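Local atomic coordinates of FMN reductase [NAD(P)H] (Bacillus subtilis, PDB entry 1ZCH), a protein that uses NADH or NADPH to reduce FMN and also reduces nitroaromatic compounds, quinones, chromates and azo dyes, working as an FMN-containing homodimer. Residues 22-25 against 26-29; 120-123 against 124-128; 186-189 against 190-194; 197-200 against 201-205. All coordinates share one frame; numbering follows the deposited sequence. Where two conformers were deposited one is given.

Contact 1: 22-25 against 26-29; sequences VAQE and QLDQ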
loop_
_atom_site.group_PDB
_atom_site.type_symbol
_atom_site.label_atom_id
_atom_site.label_comp_id
_atom_site.label_asym_id
_atom_site.label_seq_id
_atom_site.Cartn_x
_atom_site.Cartn_y
_atom_site.Cartn_z
ATOM N N VAL A 22 -19.322 12.216 10.564
ATOM C CA VAL A 22 -18.040 11.777 11.094
ATOM C C VAL A 22 -17.377 13.041 11.626
ATOM O O VAL A 22 -17.144 13.991 10.874
ATOM C CB VAL A 22 -17.153 11.147 9.997
ATOM C CG1 VAL A 22 -15.781 10.810 10.569
ATOM C CG2 VAL A 22 -17.818 9.885 9.457
ATOM N N ALA A 23 -17.094 13.054 12.924
ATOM C CA ALA A 23 -16.477 14.209 13.570
ATOM C C ALA A 23 -15.141 14.604 12.950
ATOM O O ALA A 23 -14.312 13.749 12.620
ATOM C CB ALA A 23 -16.298 13.935 15.063
ATOM N N GLN A 24 -14.936 15.909 12.802
ATOM C CA GLN A 24 -13.699 16.432 12.234
ATOM C C GLN A 24 -12.505 15.933 13.035
ATOM O O GLN A 24 -11.459 15.614 12.473
ATOM C CB GLN A 24 -13.716 17.964 12.244
ATOM C CG GLN A 24 -12.415 18.607 11.784
ATOM C CD GLN A 24 -12.022 18.180 10.383
ATOM O OE1 GLN A 24 -12.807 18.300 9.445
ATOM N NE2 GLN A 24 -10.800 17.680 10.234
ATOM N N GLU A 25 -12.668 15.863 14.351
ATOM C CA GLU A 25 -11.596 15.406 15.223
ATOM C C GLU A 25 -11.157 13.991 14.872
ATOM O O GLU A 25 -9.968 13.676 14.933
ATOM C CB GLU A 25 -12.040 15.449 16.685
ATOM C CG GLU A 25 -10.892 15.315 17.670
ATOM C CD GLU A 25 -11.351 15.391 19.115
ATOM O OE1 GLU A 25 -12.325 16.121 19.391
ATOM O OE2 GLU A 25 -10.727 14.734 19.975
ATOM N N GLN A 26 -12.113 13.138 14.514
ATOM C CA GLN A 26 -11.784 11.762 14.156
ATOM C C GLN A 26 -11.047 11.743 12.821
ATOM O O GLN A 26 -10.084 10.996 12.650
ATOM C CB GLN A 26 -13.051 10.902 14.086
ATOM C CG GLN A 26 -13.765 10.760 15.432
ATOM C CD GLN A 26 -14.923 9.779 15.383
ATOM O OE1 GLN A 26 -15.764 9.838 14.488
ATOM N NE2 GLN A 26 -14.975 8.877 16.352
ATOM N N LEU A 27 -11.498 12.565 11.878
ATOM C CA LEU A 27 -10.838 12.637 10.585
ATOM C C LEU A 27 -9.398 13.111 10.781
ATOM O O LEU A 27 -8.483 12.621 10.118
ATOM C CB LEU A 27 -11.591 13.589 9.648
ATOM C CG LEU A 27 -12.952 13.089 9.151
ATOM C CD1 LEU A 27 -13.599 14.137 8.246
ATOM C CD2 LEU A 27 -12.766 11.778 8.395
ATOM N N ASP A 28 -9.191 14.055 11.696
ATOM C CA ASP A 28 -7.840 14.551 11.955
ATOM C C ASP A 28 -6.942 13.429 12.461
ATOM O O ASP A 28 -5.784 13.320 12.059
ATOM C CB ASP A 28 -7.843 15.681 12.994
ATOM C CG ASP A 28 -8.485 16.956 12.482
ATOM O OD1 ASP A 28 -8.412 17.222 11.263
ATOM O OD2 ASP A 28 -9.046 17.706 13.307
ATOM N N GLN A 29 -7.474 12.599 13.353
ATOM C CA GLN A 29 -6.704 11.489 13.908
ATOM C C GLN A 29 -6.342 10.481 12.823
ATOM O O GLN A 29 -5.226 9.965 12.789
ATOM C CB GLN A 29 -7.499 10.793 15.015
ATOM C CG GLN A 29 -7.692 11.641 16.260
ATOM C CD GLN A 29 -8.527 10.941 17.312
ATOM O OE1 GLN A 29 -8.145 9.893 17.832
ATOM N NE2 GLN A 29 -9.676 11.518 17.628
HETATM O O HOH W 1 -18.072 10.569 14.379
#
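V22, just before helix 24-36, packs on L27 of its first turn, on the buried side: V22 CG1 lies 3.8 Å from L27 CD2, and the two side chains cross at about a right angle. V22 holds CG1 anti to its backbone N (chi1 175°), which turns this methyl to the leucine. V75 of strand 75-82 touches both residues, so the helix start is fastened to the sheet here. A23, at the N-cap position, begins the helical bonding through its carbonyl: L27 N reaches A23 O at 3.1 Å, and Q26 N adds a weak bond to the same oxygen.

The outer side is polar and open to solvent at Q24 and E25. Q24, bent at chi2 (58°), carries its amide across to D28, and Q24 NE2 donates to D28 OD1 at 2.6 Å. The acceptor sits in the amide plane, but the donor comes from above the carboxylate, 50° out of its plane. Q29 is held more loosely, its NE2 making only a weak bond to E25 O at 3.5 Å. Two amide donors, the second a weak one from Q178 NE2 of the second subunit, thus meet D28 OD1, which would tend to stabilise its negative charge.

Contact 2: 120-123 against 124-128; sequences TATA and AAESL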
loop_
_atom_site.group_PDB
_atom_site.type_symbol
_atom_site.label_atom_id
_atom_site.label_comp_id
_atom_site.label_asym_id
_atom_site.label_seq_id
_atom_site.Cartn_x
_atom_site.Cartn_y
_atom_site.Cartn_z
ATOM N N THR A 120 -3.300 2.129 6.581
ATOM C CA THR A 120 -3.158 2.824 7.851
ATOM C C THR A 120 -4.442 3.571 8.205
ATOM O O THR A 120 -4.868 3.564 9.359
ATOM C CB THR A 120 -1.976 3.816 7.809
ATOM O OG1 THR A 120 -0.771 3.103 7.495
ATOM C CG2 THR A 120 -1.803 4.505 9.155
ATOM N N ALA A 121 -5.058 4.205 7.209
ATOM C CA ALA A 121 -6.303 4.943 7.428
ATOM C C ALA A 121 -7.411 3.979 7.824
ATOM O O ALA A 121 -8.228 4.276 8.701
ATOM C CB ALA A 121 -6.703 5.699 6.160
ATOM N N THR A 122 -7.440 2.824 7.164
ATOM C CA THR A 122 -8.442 1.811 7.463
ATOM C C THR A 122 -8.307 1.382 8.919
ATOM O O THR A 122 -9.289 1.326 9.655
ATOM C CB THR A 122 -8.269 0.579 6.547
ATOM O OG1 THR A 122 -8.568 0.950 5.197
ATOM C CG2 THR A 122 -9.200 -0.552 6.978
ATOM N N ALA A 123 -7.082 1.083 9.332
ATOM C CA ALA A 123 -6.821 0.656 10.701
ATOM C C ALA A 123 -7.242 1.724 11.712
ATOM O O ALA A 123 -7.889 1.428 12.719
ATOM C CB ALA A 123 -5.344 0.333 10.868
ATOM N N ALA A 124 -6.875 2.970 11.436
ATOM C CA ALA A 124 -7.209 4.078 12.326
ATOM C C ALA A 124 -8.714 4.301 12.450
ATOM O O ALA A 124 -9.258 4.368 13.558
ATOM C CB ALA A 124 -6.535 5.364 11.830
ATOM N N ALA A 125 -9.384 4.413 11.308
ATOM C CA ALA A 125 -10.823 4.650 11.282
ATOM C C ALA A 125 -11.603 3.568 12.020
ATOM O O ALA A 125 -12.480 3.864 12.836
ATOM C CB ALA A 125 -11.306 4.744 9.835
ATOM N N GLU A 126 -11.288 2.310 11.735
ATOM C CA GLU A 126 -12.003 1.216 12.375
ATOM C C GLU A 126 -11.757 1.143 13.880
ATOM O O GLU A 126 -12.627 0.688 14.626
ATOM C CB GLU A 126 -11.663 -0.098 11.658
ATOM C CG GLU A 126 -12.120 -0.032 10.201
ATOM C CD GLU A 126 -11.858 -1.284 9.386
ATOM O OE1 GLU A 126 -11.203 -2.224 9.882
ATOM O OE2 GLU A 126 -12.316 -1.312 8.226
ATOM N N SER A 127 -10.602 1.621 14.337
ATOM C CA SER A 127 -10.306 1.612 15.770
ATOM C C SER A 127 -11.214 2.619 16.484
ATOM O O SER A 127 -11.430 2.534 17.693
ATOM C CB SER A 127 -8.838 1.974 16.033
ATOM O OG SER A 127 -8.605 3.370 15.903
ATOM N N LEU A 128 -11.746 3.570 15.723
ATOM C CA LEU A 128 -12.632 4.590 16.270
ATOM C C LEU A 128 -14.100 4.154 16.243
ATOM O O LEU A 128 -14.983 4.891 16.685
ATOM C CB LEU A 128 -12.463 5.895 15.488
ATOM C CG LEU A 128 -11.068 6.531 15.576
ATOM C CD1 LEU A 128 -10.940 7.646 14.552
ATOM C CD2 LEU A 128 -10.833 7.064 16.985
#
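T122 and E126 stand side by side on the last turns of helix 104-127, a long helix of the nitroreductase fold, here covered by helices 3-9 and 24-36 and by the second subunit. Backbone bonding is regular alpha-helical. A124 N reaches T120 O at 2.9 Å and A125 N reaches A121 O with nearly straight geometry (170°); the bond from E126 N to T122 O is similar. The bond from S127 N to A123 O is longer, 3.2 Å, and bent.

Packing falls to small groups. The alanines A121, A124 and A125 let I30, A33 and V34 of helix 24-36 come close. T122 CG2, anti to the backbone N, lies alongside the extended glutamate, 3.4 Å from E126 OE2, while E126 CG passes 3.2 Å from T122 O.

The polar ends have other partners. E126 OE1 is hydrogen-bonded to ND1 of H11, an FMN-binding residue, and E126 OE2 to OG1 of T132 on strand 131-135. Both carboxylate oxygens are thus engaged, consistent with a second-shell role for E126 in positioning H11. T122 OG1 bonds back to L118 O within the helix. S127 OG, tucked between its own backbone N and carbonyl (chi1 77°), is paired with N2 ND2 of the second subunit and donates to A124 O at 2.6 Å.

Contact 3: 186-189 against 190-194; sequences TYLN and QDELT. With CA (calcium ion), chain C.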
loop_
_atom_site.group_PDB
_atom_site.type_symbol
_atom_site.label_atom_id
_atom_site.label_comp_id
_atom_site.label_asym_id
_atom_site.label_seq_id
_atom_site.Cartn_x
_atom_site.Cartn_y
_atom_site.Cartn_z
ATOM N N THR A 186 11.547 -19.563 1.222
ATOM C CA THR A 186 11.400 -19.516 -0.233
ATOM C C THR A 186 9.927 -19.635 -0.605
ATOM O O THR A 186 9.108 -20.072 0.204
ATOM C CB THR A 186 12.177 -20.654 -0.945
ATOM O OG1 THR A 186 11.715 -21.923 -0.471
ATOM C CG2 THR A 186 13.670 -20.526 -0.690
ATOM N N TYR A 187 9.598 -19.245 -1.831
ATOM C CA TYR A 187 8.217 -19.303 -2.302
ATOM C C TYR A 187 7.731 -20.758 -2.320
ATOM O O TYR A 187 8.449 -21.659 -2.753
ATOM C CB TYR A 187 8.126 -18.690 -3.702
ATOM C CG TYR A 187 6.718 -18.369 -4.143
ATOM C CD1 TYR A 187 6.181 -17.089 -3.964
ATOM C CD2 TYR A 187 5.914 -19.346 -4.723
ATOM C CE1 TYR A 187 4.875 -16.796 -4.357
ATOM C CE2 TYR A 187 4.612 -19.068 -5.114
ATOM C CZ TYR A 187 4.098 -17.794 -4.932
ATOM O OH TYR A 187 2.818 -17.524 -5.343
ATOM N N LEU A 188 6.499 -20.967 -1.857
ATOM C CA LEU A 188 5.888 -22.290 -1.775
ATOM C C LEU A 188 5.719 -23.005 -3.113
ATOM O O LEU A 188 5.268 -22.410 -4.087
ATOM C CB LEU A 188 4.525 -22.172 -1.094
ATOM C CG LEU A 188 3.819 -23.480 -0.738
ATOM C CD1 LEU A 188 4.672 -24.262 0.255
ATOM C CD2 LEU A 188 2.445 -23.172 -0.141
ATOM N N ASN A 189 6.056 -24.295 -3.146
ATOM C CA ASN A 189 5.929 -25.086 -4.371
ATOM C C ASN A 189 4.508 -24.994 -4.918
ATOM O O ASN A 189 3.538 -24.929 -4.160
ATOM C CB ASN A 189 6.307 -26.547 -4.109
ATOM C CG ASN A 189 7.707 -26.690 -3.540
ATOM O OD1 ASN A 189 8.652 -26.059 -4.017
ATOM N ND2 ASN A 189 7.848 -27.525 -2.516
ATOM N N GLN A 190 4.396 -25.001 -6.242
ATOM C CA GLN A 190 3.105 -24.864 -6.910
ATOM C C GLN A 190 2.045 -25.898 -6.527
ATOM O O GLN A 190 0.877 -25.552 -6.360
ATOM C CB GLN A 190 3.304 -24.871 -8.430
ATOM C CG GLN A 190 2.185 -24.179 -9.191
ATOM C CD GLN A 190 2.311 -22.661 -9.172
ATOM O OE1 GLN A 190 2.849 -22.076 -8.226
ATOM N NE2 GLN A 190 1.800 -22.013 -10.217
ATOM N N ASP A 191 2.440 -27.161 -6.388
ATOM C CA ASP A 191 1.485 -28.211 -6.035
ATOM C C ASP A 191 0.797 -27.962 -4.691
ATOM O O ASP A 191 -0.428 -28.052 -4.590
ATOM C CB ASP A 191 2.177 -29.579 -6.024
ATOM C CG ASP A 191 3.174 -29.729 -4.888
ATOM O OD1 ASP A 191 4.076 -28.872 -4.755
ATOM O OD2 ASP A 191 3.057 -30.714 -4.126
ATOM N N GLU A 192 1.580 -27.646 -3.661
ATOM C CA GLU A 192 1.019 -27.383 -2.339
ATOM C C GLU A 192 0.143 -26.139 -2.369
ATOM O O GLU A 192 -0.918 -26.098 -1.750
ATOM C CB GLU A 192 2.129 -27.176 -1.305
ATOM C CG GLU A 192 2.908 -28.420 -0.939
ATOM C CD GLU A 192 3.901 -28.162 0.181
ATOM O OE1 GLU A 192 3.467 -27.750 1.281
ATOM O OE2 GLU A 192 5.114 -28.369 -0.038
ATOM N N LEU A 193 0.603 -25.121 -3.088
ATOM C CA LEU A 193 -0.135 -23.869 -3.190
ATOM C C LEU A 193 -1.501 -24.138 -3.810
ATOM O O LEU A 193 -2.518 -23.626 -3.346
ATOM C CB LEU A 193 0.656 -22.867 -4.040
ATOM C CG LEU A 193 0.184 -21.413 -4.104
ATOM C CD1 LEU A 193 0.095 -20.821 -2.699
ATOM C CD2 LEU A 193 1.168 -20.610 -4.949
ATOM N N THR A 194 -1.524 -24.961 -4.851
ATOM C CA THR A 194 -2.774 -25.295 -5.511
ATOM C C THR A 194 -3.721 -25.989 -4.531
ATOM O O THR A 194 -4.913 -25.680 -4.480
ATOM C CB THR A 194 -2.523 -26.206 -6.726
ATOM O OG1 THR A 194 -1.706 -25.508 -7.677
ATOM C CG2 THR A 194 -3.838 -26.600 -7.382
HETATM CA CA CA C . 10.485 -24.619 -4.567
HETATM O O HOH W 2 10.130 -23.592 -2.273
HETATM O O HOH W 3 8.953 -22.803 -5.093
HETATM O O HOH W 4 5.424 -21.950 -6.813
#
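A calcium site lies at the start of helix 190-212, where the loop 186-189 meets the first turn and N189 O accepts from L193 N at 3.1 Å. N189 occupies the N-cap position, yet its side chain makes no capping bond; OD1 binds the calcium ion instead, at 2.4 Å. Two waters and OE1 of E150 of the second subunit are the other ligands modelled. Both waters donate to Y187 O, water 2 at 2.6 Å and water 3 at 2.7 Å, so one backbone carbonyl grips both.

Away from the metal, side-chain packing is mostly through aliphatic carbons. L193 CD2 meets the end of the tyrosine obliquely, 3.5 Å from Y187 OH and 3.8 Å from Y187 CE2, the side chains crossing at about a right angle. Y187 holds its ring anti to the backbone N (chi1 -165°), which brings the hydroxyl over to the helix; that hydroxyl is hydrogen-bonded to D82 OD2 and N84 ND2 of the second subunit. L188 CD1 lies 3.8 Å from E192 OE1.

With an amide oxygen from one chain and a carboxylate from the other, the calcium bridges the two subunits, and its charge probably polarises the bound waters toward Y187 O.

Contact 4: 197-200 against 201-205; sequences IQAY and DEQMS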
loop_
_atom_site.group_PDB
_atom_site.type_symbol
_atom_site.label_atom_id
_atom_site.label_comp_id
_atom_site.label_asym_id
_atom_site.label_seq_id
_atom_site.Cartn_x
_atom_site.Cartn_y
_atom_site.Cartn_z
ATOM N N ILE A 197 -5.440 -23.579 -2.259
ATOM C CA ILE A 197 -6.482 -22.831 -2.952
ATOM C C ILE A 197 -7.758 -23.666 -3.084
ATOM O O ILE A 197 -8.866 -23.159 -2.892
ATOM C CB ILE A 197 -6.004 -22.379 -4.353
ATOM C CG1 ILE A 197 -4.852 -21.378 -4.208
ATOM C CG2 ILE A 197 -7.159 -21.743 -5.123
ATOM C CD1 ILE A 197 -4.231 -20.943 -5.525
ATOM N N GLN A 198 -7.607 -24.948 -3.401
ATOM C CA GLN A 198 -8.769 -25.821 -3.535
ATOM C C GLN A 198 -9.483 -26.005 -2.195
ATOM O O GLN A 198 -10.712 -26.077 -2.144
ATOM C CB GLN A 198 -8.351 -27.174 -4.119
ATOM C CG GLN A 198 -7.919 -27.069 -5.579
ATOM C CD GLN A 198 -7.425 -28.381 -6.149
ATOM O OE1 GLN A 198 -6.443 -28.948 -5.669
ATOM N NE2 GLN A 198 -8.101 -28.869 -7.185
ATOM N N ALA A 199 -8.717 -26.071 -1.109
ATOM C CA ALA A 199 -9.314 -26.217 0.218
ATOM C C ALA A 199 -10.042 -24.919 0.555
ATOM O O ALA A 199 -11.142 -24.930 1.110
ATOM C CB ALA A 199 -8.234 -26.502 1.255
ATOM N N TYR A 200 -9.419 -23.797 0.209
ATOM C CA TYR A 200 -10.003 -22.484 0.459
ATOM C C TYR A 200 -11.326 -22.358 -0.290
ATOM O O TYR A 200 -12.298 -21.811 0.238
ATOM C CB TYR A 200 -9.028 -21.390 0.005
ATOM C CG TYR A 200 -9.500 -19.966 0.234
ATOM C CD1 TYR A 200 -10.033 -19.567 1.463
ATOM C CD2 TYR A 200 -9.360 -19.004 -0.761
ATOM C CE1 TYR A 200 -10.412 -18.240 1.691
ATOM C CE2 TYR A 200 -9.730 -17.674 -0.545
ATOM C CZ TYR A 200 -10.253 -17.298 0.681
ATOM O OH TYR A 200 -10.603 -15.980 0.898
ATOM N N ASP A 201 -11.367 -22.873 -1.518
ATOM C CA ASP A 201 -12.590 -22.809 -2.323
ATOM C C ASP A 201 -13.773 -23.466 -1.616
ATOM O O ASP A 201 -14.875 -22.912 -1.591
ATOM C CB ASP A 201 -12.390 -23.475 -3.694
ATOM C CG ASP A 201 -11.861 -22.511 -4.748
ATOM O OD1 ASP A 201 -12.038 -21.283 -4.581
ATOM O OD2 ASP A 201 -11.284 -22.977 -5.756
ATOM N N GLU A 202 -13.549 -24.643 -1.042
ATOM C CA GLU A 202 -14.625 -25.343 -0.345
ATOM C C GLU A 202 -15.088 -24.507 0.836
ATOM O O GLU A 202 -16.285 -24.385 1.095
ATOM C CB GLU A 202 -14.153 -26.710 0.148
ATOM C CG GLU A 202 -13.439 -27.530 -0.909
ATOM C CD GLU A 202 -13.589 -29.019 -0.684
ATOM O OE1 GLU A 202 -13.527 -29.454 0.488
ATOM O OE2 GLU A 202 -13.761 -29.754 -1.682
ATOM N N GLN A 203 -14.130 -23.926 1.548
ATOM C CA GLN A 203 -14.438 -23.086 2.697
ATOM C C GLN A 203 -15.270 -21.881 2.276
ATOM O O GLN A 203 -16.247 -21.526 2.939
ATOM C CB GLN A 203 -13.144 -22.586 3.345
ATOM C CG GLN A 203 -12.271 -23.661 3.960
ATOM C CD GLN A 203 -10.948 -23.107 4.453
ATOM O OE1 GLN A 203 -10.914 -22.120 5.188
ATOM N NE2 GLN A 203 -9.852 -23.739 4.052
ATOM N N MET A 204 -14.874 -21.253 1.173
ATOM C CA MET A 204 -15.565 -20.070 0.671
ATOM C C MET A 204 -16.988 -20.344 0.188
ATOM O O MET A 204 -17.898 -19.559 0.461
ATOM C CB MET A 204 -14.750 -19.428 -0.459
ATOM C CG MET A 204 -15.299 -18.092 -0.958
ATOM S SD MET A 204 -15.486 -16.845 0.356
ATOM C CE MET A 204 -13.768 -16.352 0.620
ATOM N N SER A 205 -17.185 -21.443 -0.533
ATOM C CA SER A 205 -18.517 -21.769 -1.030
ATOM C C SER A 205 -19.456 -21.986 0.151
ATOM O O SER A 205 -20.585 -21.493 0.156
ATOM C CB SER A 205 -18.466 -23.025 -1.911
ATOM O OG SER A 205 -17.912 -24.126 -1.212
HETATM O O HOH W 5 -11.578 -26.618 3.173
#
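I197 and D201 open this run of helix 190-212 with the bond from D201 N to I197 O, 2.9 Å. The i to i+4 pattern continues but is uneven: E202 N reaches Q198 O only weakly at 3.4 Å, Q203 N reaches A199 O at 3.2 Å, and M204 N closes tightly on Y200 O at 2.8 Å. A199 O, on the exposed face, also accepts from a water.

Among the side chains, Y200 and M204 carry the contact. They lie side by side and point the same way, with M204 CE only 3.2 Å from Y200 OH and 3.6 Å from Y200 CZ, an oblique approach to the phenol end of the ring. The tyrosine CG stands anti to its backbone N, and the methionine chain, bent at both chi2 (56°) and chi3 (75°), folds its methyl back to the hydroxyl. W220 of helix 220-228 meets the tyrosine ring, with the planes at about 55°, and also packs on I197 and D201. D201 itself sends OD2 to OG of S221, which ties this helix to the next one.

The tyrosine hydroxyl is hydrogen-bonded to O of P174, an FMN-binding residue, and to NE2 of Q44 of the second subunit. Since the carbonyl can only accept and the amide nitrogen only donate, the hydroxyl must give its proton to P174 O and take one from the glutamine; it thus links the flavin-binding loop to the partner chain, which would help to hold the two together, while M204 packs on K173 of the same loop.

In the fold
Contacts 1 and 2 are neighbours, their centres about 11 Å apart, and they touch where Q26 CB meets L128 CD1 at 3.9 Å. Contacts 3 and 4 share helix 190-212, with centres about 16 Å apart and adjoining segments but no other touch. The two pairs are well separated: contacts 1 and 3 lie on opposite sides of the chain's centre, about 44 Å between centres. All four reach the second subunit. Contacts 2 and 4 come close to bound flavin from different parts of the chain, E126 with its side chain about 7 Å from an FMN and Y200 about 8 Å from one, while contact 3 lies away from the flavin sites, at a calcium ion.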